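Local coordinates for effector protein HopAB2 (Pseudomonas syringae, PDB 2FD4), which suppresses programmed cell death in susceptible host plants as a secreted virulence effector whose C-terminal domain is an E3 ubiquitin ligase, at residues C46-E51 and E100-R105; A11-Q16 and E111-Y116. All coordinates share one frame; numbering follows the deposited sequence.

Interaction 1: C46-E51 and E100-R105; sequences CLFGGE and EHPMTR
L47 and F48 meet P102 and M103 through apolar side chains where two loops of the U-box-like E3 ligase domain come together at the surface. L47 divides its two methyls between two partners: CD2 lies against CB and CG of the proline, 3.7 Å from P102 CG, while CD1 rests 3.9 Å from M103 SD. Its CG is anti to the backbone N (chi1 -171°), which carries the branch out from the turn toward 100-105. M103 presents its sulfur to that branch, and its terminal methyl is bent away at chi3. The F48 ring brings only its far corner to the contact, CZ lying 4.1 Å from P102 CB, and its side chain runs at about a right angle to the proline. The ring of F48 also meets that of F94, with planes at about 40°, and L91 touches both F48 and P102 from helix 88-97.

Hydrogen bonds shape each loop separately. In 46-51 a type I turn from C46 to G49 is closed by G49 N to C46 O at 3.0 Å, and the nearly straight bond from F48 N to C46 SG, 3.3 Å long at 166°, ties the thiol side chain to the same turn. In 100-105, R105 N reaches H101 O at 2.9 Å.

A salt bridge lies within the second loop: R105 NE is 3.0 Å from E100 OE2, and K98, just outside the segment, pairs with the same oxygen.

F48, P102 and F94 are each inferred to bind the E2 enzyme. Polar bonds thus hold the separate loops, whereas their junction is an apolar, partly solvent-exposed patch, consistent with a docking surface for an E2.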
loop_
_atom_site.group_PDB
_atom_site.type_symbol
_atom_site.label_atom_id
_atom_site.label_comp_id
_atom_site.label_asym_id
_atom_site.label_seq_id
_atom_site.Cartn_x
_atom_site.Cartn_y
_atom_site.Cartn_z
ATOM N N CYS A 46 9.364 -0.357 4.855
ATOM C CA CYS A 46 7.933 -0.498 4.942
ATOM C C CYS A 46 7.565 -0.082 6.345
ATOM O O CYS A 46 8.343 -0.190 7.283
ATOM C CB CYS A 46 7.553 -1.953 4.636
ATOM S SG CYS A 46 5.861 -2.479 4.986
ATOM N N LEU A 47 6.356 0.430 6.504
ATOM C CA LEU A 47 5.831 0.674 7.830
ATOM C C LEU A 47 5.873 -0.580 8.771
ATOM O O LEU A 47 5.993 -0.467 9.988
ATOM C CB LEU A 47 4.391 1.174 7.573
ATOM C CG LEU A 47 3.637 1.706 8.767
ATOM C CD1 LEU A 47 4.281 2.987 9.255
ATOM C CD2 LEU A 47 2.217 1.905 8.365
ATOM N N PHE A 48 5.808 -1.785 8.185
ATOM C CA PHE A 48 5.787 -3.032 8.969
ATOM C C PHE A 48 7.168 -3.685 8.955
ATOM O O PHE A 48 7.332 -4.815 9.426
ATOM C CB PHE A 48 4.735 -3.992 8.396
ATOM C CG PHE A 48 3.342 -3.406 8.407
ATOM C CD1 PHE A 48 2.594 -3.426 9.574
ATOM C CD2 PHE A 48 2.806 -2.838 7.269
ATOM C CE1 PHE A 48 1.320 -2.864 9.606
ATOM C CE2 PHE A 48 1.550 -2.304 7.274
ATOM C CZ PHE A 48 0.825 -2.270 8.444
ATOM N N GLY A 49 8.151 -3.002 8.389
ATOM C CA GLY A 49 9.553 -3.455 8.561
ATOM C C GLY A 49 10.211 -3.883 7.271
ATOM O O GLY A 49 9.577 -4.485 6.382
ATOM N N GLY A 50 11.482 -3.537 7.124
ATOM C CA GLY A 50 12.228 -3.999 5.972
ATOM C C GLY A 50 12.199 -3.036 4.803
ATOM O O GLY A 50 11.312 -2.208 4.691
ATOM N N GLU A 51 13.214 -3.142 3.940
ATOM C CA GLU A 51 13.350 -2.247 2.817
ATOM C C GLU A 51 12.265 -2.553 1.790
ATOM O O GLU A 51 11.835 -3.712 1.642
ATOM C CB GLU A 51 14.708 -2.411 2.148
ATOM C CG GLU A 51 15.905 -2.002 3.017
ATOM C CD GLU A 51 17.225 -2.187 2.300
ATOM O OE1 GLU A 51 17.216 -2.840 1.221
ATOM O OE2 GLU A 51 18.289 -1.724 2.838
ATOM N N GLU A 100 -8.281 -1.068 10.630
ATOM C CA GLU A 100 -8.059 0.318 10.996
ATOM C C GLU A 100 -6.749 0.790 10.393
ATOM O O GLU A 100 -5.781 0.034 10.230
ATOM C CB GLU A 100 -8.164 0.513 12.481
ATOM C CG GLU A 100 -6.917 0.338 13.237
ATOM C CD GLU A 100 -7.124 0.445 14.736
ATOM O OE1 GLU A 100 -8.267 0.695 15.207
ATOM O OE2 GLU A 100 -6.113 0.307 15.470
ATOM N N HIS A 101 -6.766 2.018 9.941
ATOM C CA HIS A 101 -5.594 2.558 9.302
ATOM C C HIS A 101 -4.414 2.477 10.321
ATOM O O HIS A 101 -4.527 2.820 11.481
ATOM C CB HIS A 101 -5.940 3.970 8.861
ATOM C CG HIS A 101 -4.826 4.664 8.151
ATOM N ND1 HIS A 101 -4.958 5.230 6.901
ATOM C CD2 HIS A 101 -3.581 4.961 8.574
ATOM C CE1 HIS A 101 -3.809 5.784 6.559
ATOM N NE2 HIS A 101 -2.962 5.658 7.570
ATOM N N PRO A 102 -3.301 1.970 9.880
ATOM C CA PRO A 102 -2.191 1.715 10.798
ATOM C C PRO A 102 -1.614 2.974 11.458
ATOM O O PRO A 102 -0.957 2.846 12.523
ATOM C CB PRO A 102 -1.174 1.049 9.879
ATOM C CG PRO A 102 -1.468 1.524 8.546
ATOM C CD PRO A 102 -2.953 1.540 8.512
ATOM N N MET A 103 -1.842 4.168 10.870
ATOM C CA MET A 103 -1.458 5.431 11.538
ATOM C C MET A 103 -2.582 6.299 12.117
ATOM O O MET A 103 -2.378 6.886 13.141
ATOM C CB MET A 103 -0.497 6.238 10.680
ATOM C CG MET A 103 0.856 5.443 10.544
ATOM S SD MET A 103 1.877 6.017 9.164
ATOM C CE MET A 103 1.994 7.776 9.512
ATOM N N THR A 104 -3.727 6.422 11.440
ATOM C CA THR A 104 -4.807 7.322 11.901
ATOM C C THR A 104 -5.821 6.559 12.719
ATOM O O THR A 104 -6.638 7.170 13.453
ATOM C CB THR A 104 -5.535 7.934 10.751
ATOM O OG1 THR A 104 -6.209 6.902 10.022
ATOM C CG2 THR A 104 -4.554 8.634 9.831
ATOM N N ARG A 105 -5.812 5.235 12.555
ATOM C CA ARG A 105 -6.785 4.357 13.155
ATOM C C ARG A 105 -8.224 4.536 12.683
ATOM O O ARG A 105 -9.134 3.972 13.258
ATOM C CB ARG A 105 -6.734 4.440 14.660
ATOM C CG ARG A 105 -5.413 4.055 15.224
ATOM C CD ARG A 105 -5.539 3.847 16.730
ATOM N NE ARG A 105 -6.571 2.840 17.060
ATOM C CZ ARG A 105 -7.037 2.591 18.286
ATOM N NH1 ARG A 105 -6.575 3.249 19.336
ATOM N NH2 ARG A 105 -7.978 1.672 18.463
#

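Interaction 2: A11-Q16 and E111-Y116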
loop_
_atom_site.group_PDB
_atom_site.type_symbol
_atom_site.label_atom_id
_atom_site.label_comp_id
_atom_site.label_asym_id
_atom_site.label_seq_id
_atom_site.Cartn_x
_atom_site.Cartn_y
_atom_site.Cartn_z
ATOM N N ALA A 11 -5.649 -7.354 -0.633
ATOM C CA ALA A 11 -4.469 -7.366 -1.518
ATOM C C ALA A 11 -4.832 -7.634 -3.011
ATOM O O ALA A 11 -4.070 -7.234 -3.947
ATOM C CB ALA A 11 -3.424 -8.358 -1.045
ATOM N N SER A 12 -5.945 -8.333 -3.254
ATOM C CA SER A 12 -6.415 -8.570 -4.625
ATOM C C SER A 12 -6.825 -7.251 -5.362
ATOM O O SER A 12 -6.982 -7.233 -6.573
ATOM C CB SER A 12 -7.550 -9.574 -4.675
ATOM O OG SER A 12 -8.757 -8.986 -4.186
ATOM N N GLN A 13 -6.949 -6.147 -4.639
ATOM C CA GLN A 13 -7.226 -4.840 -5.285
ATOM C C GLN A 13 -6.004 -4.084 -5.812
ATOM O O GLN A 13 -6.123 -3.042 -6.470
ATOM C CB GLN A 13 -7.981 -3.955 -4.310
ATOM C CG GLN A 13 -9.359 -4.455 -4.067
ATOM C CD GLN A 13 -10.149 -3.578 -3.142
ATOM O OE1 GLN A 13 -10.398 -2.408 -3.455
ATOM N NE2 GLN A 13 -10.563 -4.123 -1.996
ATOM N N PHE A 14 -4.820 -4.606 -5.542
ATOM C CA PHE A 14 -3.561 -3.961 -5.904
ATOM C C PHE A 14 -3.559 -3.489 -7.327
ATOM O O PHE A 14 -3.256 -2.345 -7.581
ATOM C CB PHE A 14 -2.420 -4.914 -5.645
ATOM C CG PHE A 14 -1.064 -4.353 -5.923
ATOM C CD1 PHE A 14 -0.589 -3.263 -5.188
ATOM C CD2 PHE A 14 -0.239 -4.924 -6.876
ATOM C CE1 PHE A 14 0.611 -2.751 -5.393
ATOM C CE2 PHE A 14 1.001 -4.437 -7.077
ATOM C CZ PHE A 14 1.463 -3.355 -6.325
ATOM N N SER A 15 -3.900 -4.359 -8.268
ATOM C CA SER A 15 -3.874 -4.012 -9.716
ATOM C C SER A 15 -4.887 -2.979 -10.228
ATOM O O SER A 15 -4.779 -2.546 -11.365
ATOM C CB SER A 15 -4.035 -5.278 -10.547
ATOM O OG SER A 15 -2.930 -6.067 -10.343
ATOM N N GLN A 16 -5.883 -2.682 -9.415
ATOM C CA GLN A 16 -6.906 -1.702 -9.706
ATOM C C GLN A 16 -6.667 -0.350 -9.117
ATOM O O GLN A 16 -7.466 0.561 -9.280
ATOM C CB GLN A 16 -8.223 -2.233 -9.158
ATOM C CG GLN A 16 -8.553 -3.564 -9.726
ATOM C CD GLN A 16 -9.574 -4.333 -8.981
ATOM O OE1 GLN A 16 -9.447 -4.621 -7.800
ATOM N NE2 GLN A 16 -10.610 -4.762 -9.725
ATOM N N GLU A 111 -13.563 -2.445 1.588
ATOM C CA GLU A 111 -14.520 -1.542 1.071
ATOM C C GLU A 111 -13.901 -0.205 0.643
ATOM O O GLU A 111 -14.304 0.342 -0.368
ATOM C CB GLU A 111 -15.625 -1.335 2.120
ATOM C CG GLU A 111 -16.528 -2.520 2.358
ATOM C CD GLU A 111 -15.861 -3.846 2.811
ATOM O OE1 GLU A 111 -14.993 -3.837 3.700
ATOM O OE2 GLU A 111 -16.274 -4.937 2.298
ATOM N N ASN A 112 -12.953 0.344 1.398
ATOM C CA ASN A 112 -12.423 1.680 1.094
ATOM C C ASN A 112 -10.908 1.764 0.806
ATOM O O ASN A 112 -10.362 2.850 0.616
ATOM C CB ASN A 112 -12.780 2.659 2.224
ATOM C CG ASN A 112 -12.018 2.385 3.537
ATOM O OD1 ASN A 112 -11.386 1.338 3.720
ATOM N ND2 ASN A 112 -12.092 3.353 4.466
ATOM N N ILE A 113 -10.201 0.630 0.716
ATOM C CA ILE A 113 -8.723 0.708 0.593
ATOM C C ILE A 113 -8.306 1.498 -0.670
ATOM O O ILE A 113 -7.311 2.237 -0.673
ATOM C CB ILE A 113 -8.101 -0.725 0.599
ATOM C CG1 ILE A 113 -6.579 -0.652 0.524
ATOM C CG2 ILE A 113 -8.641 -1.548 -0.519
ATOM C CD1 ILE A 113 -5.946 0.019 1.678
ATOM N N ALA A 114 -9.103 1.410 -1.726
ATOM C CA ALA A 114 -8.702 2.020 -3.003
ATOM C C ALA A 114 -8.766 3.558 -2.933
ATOM O O ALA A 114 -8.136 4.225 -3.739
ATOM C CB ALA A 114 -9.544 1.533 -4.104
ATOM N N LYS A 115 -9.474 4.071 -1.934
ATOM C CA LYS A 115 -9.561 5.523 -1.670
ATOM C C LYS A 115 -8.312 6.018 -0.935
ATOM O O LYS A 115 -8.039 7.265 -0.894
ATOM C CB LYS A 115 -10.801 5.827 -0.831
ATOM C CG LYS A 115 -12.115 5.433 -1.471
ATOM C CD LYS A 115 -13.306 5.795 -0.591
ATOM C CE LYS A 115 -14.555 4.939 -0.976
ATOM N NZ LYS A 115 -15.749 5.226 -0.095
ATOM N N TYR A 116 -7.547 5.079 -0.375
ATOM C CA TYR A 116 -6.376 5.446 0.355
ATOM C C TYR A 116 -5.097 4.993 -0.275
ATOM O O TYR A 116 -4.096 5.614 0.013
ATOM C CB TYR A 116 -6.405 4.846 1.778
ATOM C CG TYR A 116 -7.382 5.444 2.755
ATOM C CD1 TYR A 116 -6.952 6.360 3.700
ATOM C CD2 TYR A 116 -8.684 4.990 2.848
ATOM C CE1 TYR A 116 -7.775 6.866 4.612
ATOM C CE2 TYR A 116 -9.543 5.487 3.810
ATOM C CZ TYR A 116 -9.056 6.440 4.689
ATOM O OH TYR A 116 -9.830 6.984 5.664
HETATM O O HOH W 1 -11.493 -0.385 -2.158
#
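Q13 has its CG anti to the carbonyl carbon (chi1 -69°) and runs straight on through CG to CD (chi2 -178°), so that its amide spans the gap to I113 and A114. There chi3 turns the group until one flat side of the amide looks onto the I113 branch. Within the U-box-like fold this joins the 3-10 segment 11-16, just ahead of strand 18-21, to the short, weakly bonded helix about 113-116, which runs into the neighbouring parallel strand 117-121.

I113 meets the amide with its CG2 methyl alone. This methyl stands above the amide plane, not in it, and is displaced toward the oxygen and nitrogen: it lies 3.5 Å from Q13 OE1 and the same distance from Q13 NE2. The other branch of I113, CG1 and CD1, leads away into the interior, where the side chain touches M88 and L91 of helix 88-97 and L64 of strand 61-65. The residue therefore has one methyl against a polar group and its longer arm in the apolar core. A114 adds a looser contact, its CB 4.1 Å from Q13 OE1.

Both ends of the amide have polar partners. NE2 donates to the backbone oxygens of A110 and P9, which fixes which end is nitrogen and limits rotation about the last torsion. The carbonyl end works through water instead, as the two segments share no direct hydrogen bond. The carbonyl oxygen of A114 accepts from R18 NH2, which ties the helix to the start of strand 18-21.

The bridging water, which has more acceptors in reach than protons to give, can donate a hydrogen bond to Q13 OE1 at 2.6 Å and accepts one from A114 N at 3.0 Å.

How the interactions relate
Interaction 2 closes a long loop of the chain, joining residues near the two ends of the domain, and interaction 1 is nested inside it. Their centres lie 16 Å apart, on opposite sides of the centre of the chain. They nevertheless touch directly: H101 ND1 packs 3.9 Å from Y116 CD1. A second connection runs through L91 and L64, which contact P102 in interaction 1 and I113 in interaction 2. The inferred E2-binding residues F48 and P102 belong to interaction 1, with F94 beside them, whereas the I113 side chain is about 8 Å from that of P102 and about 9 Å from that of F94, so interaction 2 lies near that putative docking patch without holding any of its three inferred residues.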